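Local coordinates for IroE protein (Escherichia coli, PDB 2GZS), which hydrolyses the trilactone ring of the siderophore enterobactin and of its C-glucosylated salmochelin forms, usually cutting once to give linear trimers, at residues A[1-13]-A[55-67]. Numbering follows the deposited sequence.
Sequences PNIADKGSVFYHF and MDRLDDELLKQLS
The F10 ring lies with one face on the backbone of helix 60-66: K64 CA sits over its centre, 3.8 Å from the centroid and 10° off the normal, a CH-pi contact, while K64 CB touches F10 CZ at 3.5 Å. The ring runs alongside the lysine, whose aliphatic stem suits a flat hydrocarbon and whose extended chain (CG anti to the backbone N, chi1 172°) carries the amine away. The Y11 ring takes L63 CD2 on one face and has F10 CB at its edge; its hydroxyl bonds to P72 O. F13 carries A4 CA and I3 O on one face and meets L58 CD2 and L63 CD1 edge-on. The branches of L63 thus serve different rings, and CD1 also meets I3 CD1 tip to tip. Flexible and unbranched, selenomethionine M55 bends to set CE among A4 CB, I3 CG2 and, obliquely, the F13 ring. S8 OG donates to D60 OD1 (2.6 Å), syn but 27° out of the carboxylate plane, and accepts from F10 N, an ST turn; waters join F10 O to S67 OG and I3 N to M55 O. With an alanine at F10, K64 would probably lose its aromatic cover, opening a gap against helix 60-66. Away from the active site, chiefly apolar packing joins the N-terminal helix and edge strand of this alpha/beta-hydrolase to helices 51-57 and 60-66, the S8 bonds probably helping to fix the turn presenting F10.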
loop_
_atom_site.group_PDB
_atom_site.type_symbol
_atom_site.label_atom_id
_atom_site.label_comp_id
_atom_site.label_asym_id
_atom_site.label_seq_id
_atom_site.Cartn_x
_atom_site.Cartn_y
_atom_site.Cartn_z
ATOM N N PRO A 1 8.588 11.518 -8.630
ATOM C CA PRO A 1 7.798 11.742 -9.842
ATOM C C PRO A 1 8.674 11.802 -11.084
ATOM O O PRO A 1 8.270 11.505 -12.204
ATOM C CB PRO A 1 7.194 13.129 -9.601
ATOM C CG PRO A 1 8.139 13.811 -8.665
ATOM C CD PRO A 1 8.698 12.724 -7.781
ATOM N N ASN A 2 9.920 12.218 -10.823
ATOM C CA ASN A 2 10.766 12.546 -11.961
ATOM C C ASN A 2 10.983 11.297 -12.807
ATOM O O ASN A 2 11.004 11.616 -13.995
ATOM C CB ASN A 2 12.118 13.160 -11.623
ATOM C CG ASN A 2 11.893 14.640 -11.357
ATOM O OD1 ASN A 2 11.461 15.343 -12.279
ATOM N ND2 ASN A 2 12.160 15.016 -10.118
ATOM N N ILE A 3 11.033 10.047 -12.341
ATOM C CA ILE A 3 11.200 9.010 -13.389
ATOM C C ILE A 3 9.998 8.980 -14.310
ATOM O O ILE A 3 10.119 8.593 -15.489
ATOM C CB ILE A 3 11.462 7.590 -12.829
ATOM C CG1 ILE A 3 11.902 6.650 -13.935
ATOM C CG2 ILE A 3 10.240 7.160 -12.027
ATOM C CD1 ILE A 3 12.498 5.308 -13.632
ATOM N N ALA A 4 8.825 9.375 -13.815
ATOM C CA ALA A 4 7.697 9.502 -14.721
ATOM C C ALA A 4 7.892 10.558 -15.815
ATOM O O ALA A 4 7.431 10.420 -16.960
ATOM C CB ALA A 4 6.444 9.915 -13.949
ATOM N N ASP A 5 8.560 11.649 -15.453
ATOM C CA ASP A 5 8.804 12.747 -16.364
ATOM C C ASP A 5 9.884 12.356 -17.373
ATOM O O ASP A 5 9.796 12.724 -18.541
ATOM C CB ASP A 5 9.288 14.032 -15.648
ATOM C CG ASP A 5 8.231 14.472 -14.638
ATOM O OD1 ASP A 5 7.095 14.752 -15.074
ATOM O OD2 ASP A 5 8.557 14.519 -13.448
ATOM N N LYS A 6 10.885 11.625 -16.881
ATOM C CA LYS A 6 12.016 11.207 -17.718
ATOM C C LYS A 6 11.689 10.019 -18.592
ATOM O O LYS A 6 12.166 9.970 -19.735
ATOM C CB LYS A 6 13.211 10.926 -16.808
ATOM C CG LYS A 6 13.980 9.656 -17.133
ATOM C CD LYS A 6 15.163 9.514 -16.179
ATOM C CE LYS A 6 16.436 9.167 -16.931
ATOM N NZ LYS A 6 17.522 8.755 -15.983
ATOM N N GLY A 7 10.869 9.063 -18.146
ATOM C CA GLY A 7 10.630 7.886 -19.001
ATOM C C GLY A 7 11.583 6.758 -18.691
ATOM O O GLY A 7 12.631 6.992 -18.111
ATOM N N SER A 8 11.201 5.530 -19.024
ATOM C CA SER A 8 12.029 4.363 -18.807
ATOM C C SER A 8 11.896 3.410 -19.993
ATOM O O SER A 8 10.809 3.305 -20.616
ATOM C CB SER A 8 11.684 3.629 -17.518
ATOM O OG SER A 8 12.343 2.402 -17.422
ATOM N N VAL A 9 13.012 2.716 -20.295
ATOM C CA VAL A 9 12.820 1.755 -21.369
ATOM C C VAL A 9 11.940 0.619 -20.933
ATOM O O VAL A 9 11.408 -0.159 -21.716
ATOM C CB VAL A 9 14.190 1.214 -21.843
ATOM C CG1 VAL A 9 14.927 2.230 -22.652
ATOM C CG2 VAL A 9 15.044 0.805 -20.627
ATOM N N PHE A 10 11.722 0.385 -19.608
ATOM C CA PHE A 10 10.997 -0.761 -19.148
ATOM C C PHE A 10 9.475 -0.530 -18.954
ATOM O O PHE A 10 8.723 -1.467 -18.949
ATOM C CB PHE A 10 11.618 -1.163 -17.775
ATOM C CG PHE A 10 13.027 -1.789 -17.941
ATOM C CD1 PHE A 10 13.148 -3.040 -18.477
ATOM C CD2 PHE A 10 14.114 -1.019 -17.544
ATOM C CE1 PHE A 10 14.440 -3.580 -18.606
ATOM C CE2 PHE A 10 15.400 -1.532 -17.678
ATOM C CZ PHE A 10 15.509 -2.780 -18.243
ATOM N N TYR A 11 9.122 0.737 -18.792
ATOM C CA TYR A 11 7.773 1.132 -18.353
ATOM C C TYR A 11 7.427 2.498 -18.936
ATOM O O TYR A 11 8.282 3.320 -19.197
ATOM C CB TYR A 11 7.736 1.320 -16.820
ATOM C CG TYR A 11 7.408 0.172 -15.942
ATOM C CD1 TYR A 11 8.322 -0.858 -15.693
ATOM C CD2 TYR A 11 6.151 0.046 -15.327
ATOM C CE1 TYR A 11 8.093 -1.970 -14.899
ATOM C CE2 TYR A 11 5.911 -1.065 -14.523
ATOM C CZ TYR A 11 6.847 -2.063 -14.284
ATOM O OH TYR A 11 6.593 -3.157 -13.491
ATOM N N HIS A 12 6.141 2.766 -19.149
ATOM C CA HIS A 12 5.677 4.088 -19.554
ATOM C C HIS A 12 4.718 4.626 -18.482
ATOM O O HIS A 12 4.060 3.871 -17.814
ATOM C CB HIS A 12 4.930 4.091 -20.889
ATOM C CG HIS A 12 3.827 3.145 -21.165
ATOM N ND1 HIS A 12 3.999 1.812 -21.392
ATOM C CD2 HIS A 12 2.478 3.345 -21.262
ATOM C CE1 HIS A 12 2.858 1.179 -21.633
ATOM N NE2 HIS A 12 1.940 2.124 -21.542
ATOM N N PHE A 13 4.665 5.922 -18.404
ATOM C CA PHE A 13 3.973 6.532 -17.257
ATOM C C PHE A 13 2.938 7.538 -17.699
ATOM O O PHE A 13 3.096 8.221 -18.692
ATOM C CB PHE A 13 5.012 7.322 -16.468
ATOM C CG PHE A 13 6.116 6.479 -15.908
ATOM C CD1 PHE A 13 6.037 6.020 -14.617
ATOM C CD2 PHE A 13 7.216 6.163 -16.731
ATOM C CE1 PHE A 13 7.074 5.243 -14.129
ATOM C CE2 PHE A 13 8.237 5.385 -16.212
ATOM C CZ PHE A 13 8.158 4.917 -14.925
HETATM N N MSE A 55 7.617 7.510 -6.129
HETATM C CA MSE A 55 8.144 7.882 -7.473
HETATM C C MSE A 55 9.546 8.432 -7.404
HETATM O O MSE A 55 10.309 8.150 -8.337
HETATM C CB MSE A 55 7.225 8.894 -8.139
HETATM C CG MSE A 55 5.866 8.223 -8.462
HETATM SE SE MSE A 55 5.982 6.782 -9.749
HETATM C CE MSE A 55 6.677 7.798 -11.114
ATOM N N ASP A 56 9.879 9.175 -6.382
ATOM C CA ASP A 56 11.240 9.681 -6.246
ATOM C C ASP A 56 12.220 8.534 -6.074
ATOM O O ASP A 56 13.428 8.790 -6.348
ATOM C CB ASP A 56 11.289 10.557 -4.991
ATOM C CG ASP A 56 12.701 11.072 -4.695
ATOM O OD1 ASP A 56 13.015 12.151 -5.234
ATOM O OD2 ASP A 56 13.475 10.423 -3.954
ATOM N N ARG A 57 11.847 7.373 -5.597
ATOM C CA ARG A 57 12.791 6.265 -5.274
ATOM C C ARG A 57 12.715 5.223 -6.378
ATOM O O ARG A 57 13.507 4.281 -6.355
ATOM C CB ARG A 57 12.408 5.668 -3.918
ATOM C CG ARG A 57 12.644 6.571 -2.722
ATOM C CD ARG A 57 11.835 6.154 -1.512
ATOM N NE ARG A 57 12.294 6.783 -0.294
ATOM C CZ ARG A 57 12.341 8.004 0.142
ATOM N NH1 ARG A 57 11.905 9.022 -0.603
ATOM N NH2 ARG A 57 12.844 8.254 1.363
ATOM N N LEU A 58 11.799 5.308 -7.340
ATOM C CA LEU A 58 11.680 4.300 -8.378
ATOM C C LEU A 58 12.826 4.471 -9.363
ATOM O O LEU A 58 13.115 5.611 -9.710
ATOM C CB LEU A 58 10.306 4.427 -9.022
ATOM C CG LEU A 58 9.838 3.334 -9.942
ATOM C CD1 LEU A 58 9.695 2.038 -9.132
ATOM C CD2 LEU A 58 8.490 3.675 -10.621
ATOM N N ASP A 59 13.473 3.350 -9.706
ATOM C CA ASP A 59 14.653 3.524 -10.568
ATOM C C ASP A 59 14.665 2.348 -11.559
ATOM O O ASP A 59 13.946 1.369 -11.391
ATOM C CB ASP A 59 15.961 3.625 -9.802
ATOM C CG ASP A 59 16.256 2.461 -8.882
ATOM O OD1 ASP A 59 15.800 1.327 -9.099
ATOM O OD2 ASP A 59 16.946 2.670 -7.861
ATOM N N ASP A 60 15.547 2.549 -12.565
ATOM C CA ASP A 60 15.553 1.557 -13.637
ATOM C C ASP A 60 16.011 0.189 -13.128
ATOM O O ASP A 60 15.540 -0.791 -13.725
ATOM C CB ASP A 60 16.432 2.030 -14.811
ATOM C CG ASP A 60 15.743 2.825 -15.899
ATOM O OD1 ASP A 60 14.496 2.857 -15.992
ATOM O OD2 ASP A 60 16.465 3.468 -16.714
ATOM N N GLU A 61 16.913 0.091 -12.134
ATOM C CA GLU A 61 17.339 -1.244 -11.695
ATOM C C GLU A 61 16.137 -2.014 -11.137
ATOM O O GLU A 61 16.003 -3.181 -11.407
ATOM C CB GLU A 61 18.411 -1.339 -10.588
ATOM C CG GLU A 61 18.705 -2.735 -10.088
ATOM C CD GLU A 61 18.383 -3.318 -8.732
ATOM O OE1 GLU A 61 17.473 -2.854 -7.968
ATOM O OE2 GLU A 61 19.068 -4.357 -8.364
ATOM N N LEU A 62 15.238 -1.399 -10.350
ATOM C CA LEU A 62 14.067 -2.107 -9.894
ATOM C C LEU A 62 13.146 -2.482 -11.058
ATOM O O LEU A 62 12.712 -3.608 -11.094
ATOM C CB LEU A 62 13.299 -1.231 -8.855
ATOM C CG LEU A 62 11.999 -1.893 -8.337
ATOM C CD1 LEU A 62 12.142 -3.130 -7.519
ATOM C CD2 LEU A 62 11.268 -0.832 -7.511
ATOM N N LEU A 63 12.931 -1.526 -11.967
ATOM C CA LEU A 63 12.054 -1.869 -13.105
ATOM C C LEU A 63 12.590 -3.030 -13.962
ATOM O O LEU A 63 11.751 -3.818 -14.343
ATOM C CB LEU A 63 11.833 -0.594 -13.917
ATOM C CG LEU A 63 11.202 0.611 -13.150
ATOM C CD1 LEU A 63 10.949 1.778 -14.123
ATOM C CD2 LEU A 63 9.915 0.210 -12.442
ATOM N N LYS A 64 13.914 -3.032 -14.122
ATOM C CA LYS A 64 14.554 -4.150 -14.835
ATOM C C LYS A 64 14.285 -5.454 -14.135
ATOM O O LYS A 64 13.875 -6.447 -14.701
ATOM C CB LYS A 64 16.037 -3.815 -14.951
ATOM C CG LYS A 64 16.867 -4.983 -15.506
ATOM C CD LYS A 64 18.314 -4.479 -15.590
ATOM C CE LYS A 64 19.305 -5.564 -15.959
ATOM N NZ LYS A 64 19.915 -6.245 -14.777
ATOM N N GLN A 65 14.460 -5.478 -12.786
ATOM C CA GLN A 65 14.264 -6.731 -12.075
ATOM C C GLN A 65 12.812 -7.231 -12.078
ATOM O O GLN A 65 12.434 -8.356 -12.164
ATOM C CB GLN A 65 14.786 -6.576 -10.618
ATOM C CG GLN A 65 14.759 -7.870 -9.821
ATOM C CD GLN A 65 15.743 -8.926 -10.394
ATOM O OE1 GLN A 65 16.842 -8.505 -10.773
ATOM N NE2 GLN A 65 15.320 -10.168 -10.437
ATOM N N LEU A 66 11.872 -6.238 -11.919
ATOM C CA LEU A 66 10.467 -6.592 -12.069
ATOM C C LEU A 66 10.114 -7.238 -13.392
ATOM O O LEU A 66 9.283 -8.123 -13.493
ATOM C CB LEU A 66 9.585 -5.326 -11.902
ATOM C CG LEU A 66 9.642 -4.677 -10.504
ATOM C CD1 LEU A 66 8.763 -3.419 -10.532
ATOM C CD2 LEU A 66 9.188 -5.566 -9.377
ATOM N N SER A 67 10.856 -6.697 -14.387
ATOM C CA SER A 67 10.574 -7.209 -15.741
ATOM C C SER A 67 11.181 -8.587 -15.957
ATOM O O SER A 67 10.989 -9.228 -16.996
ATOM C CB SER A 67 11.153 -6.172 -16.710
ATOM O OG SER A 67 10.564 -4.904 -16.598
HETATM O O HOH W 1 12.292 9.029 -9.826
HETATM O O HOH W 2 8.765 -4.230 -18.476
#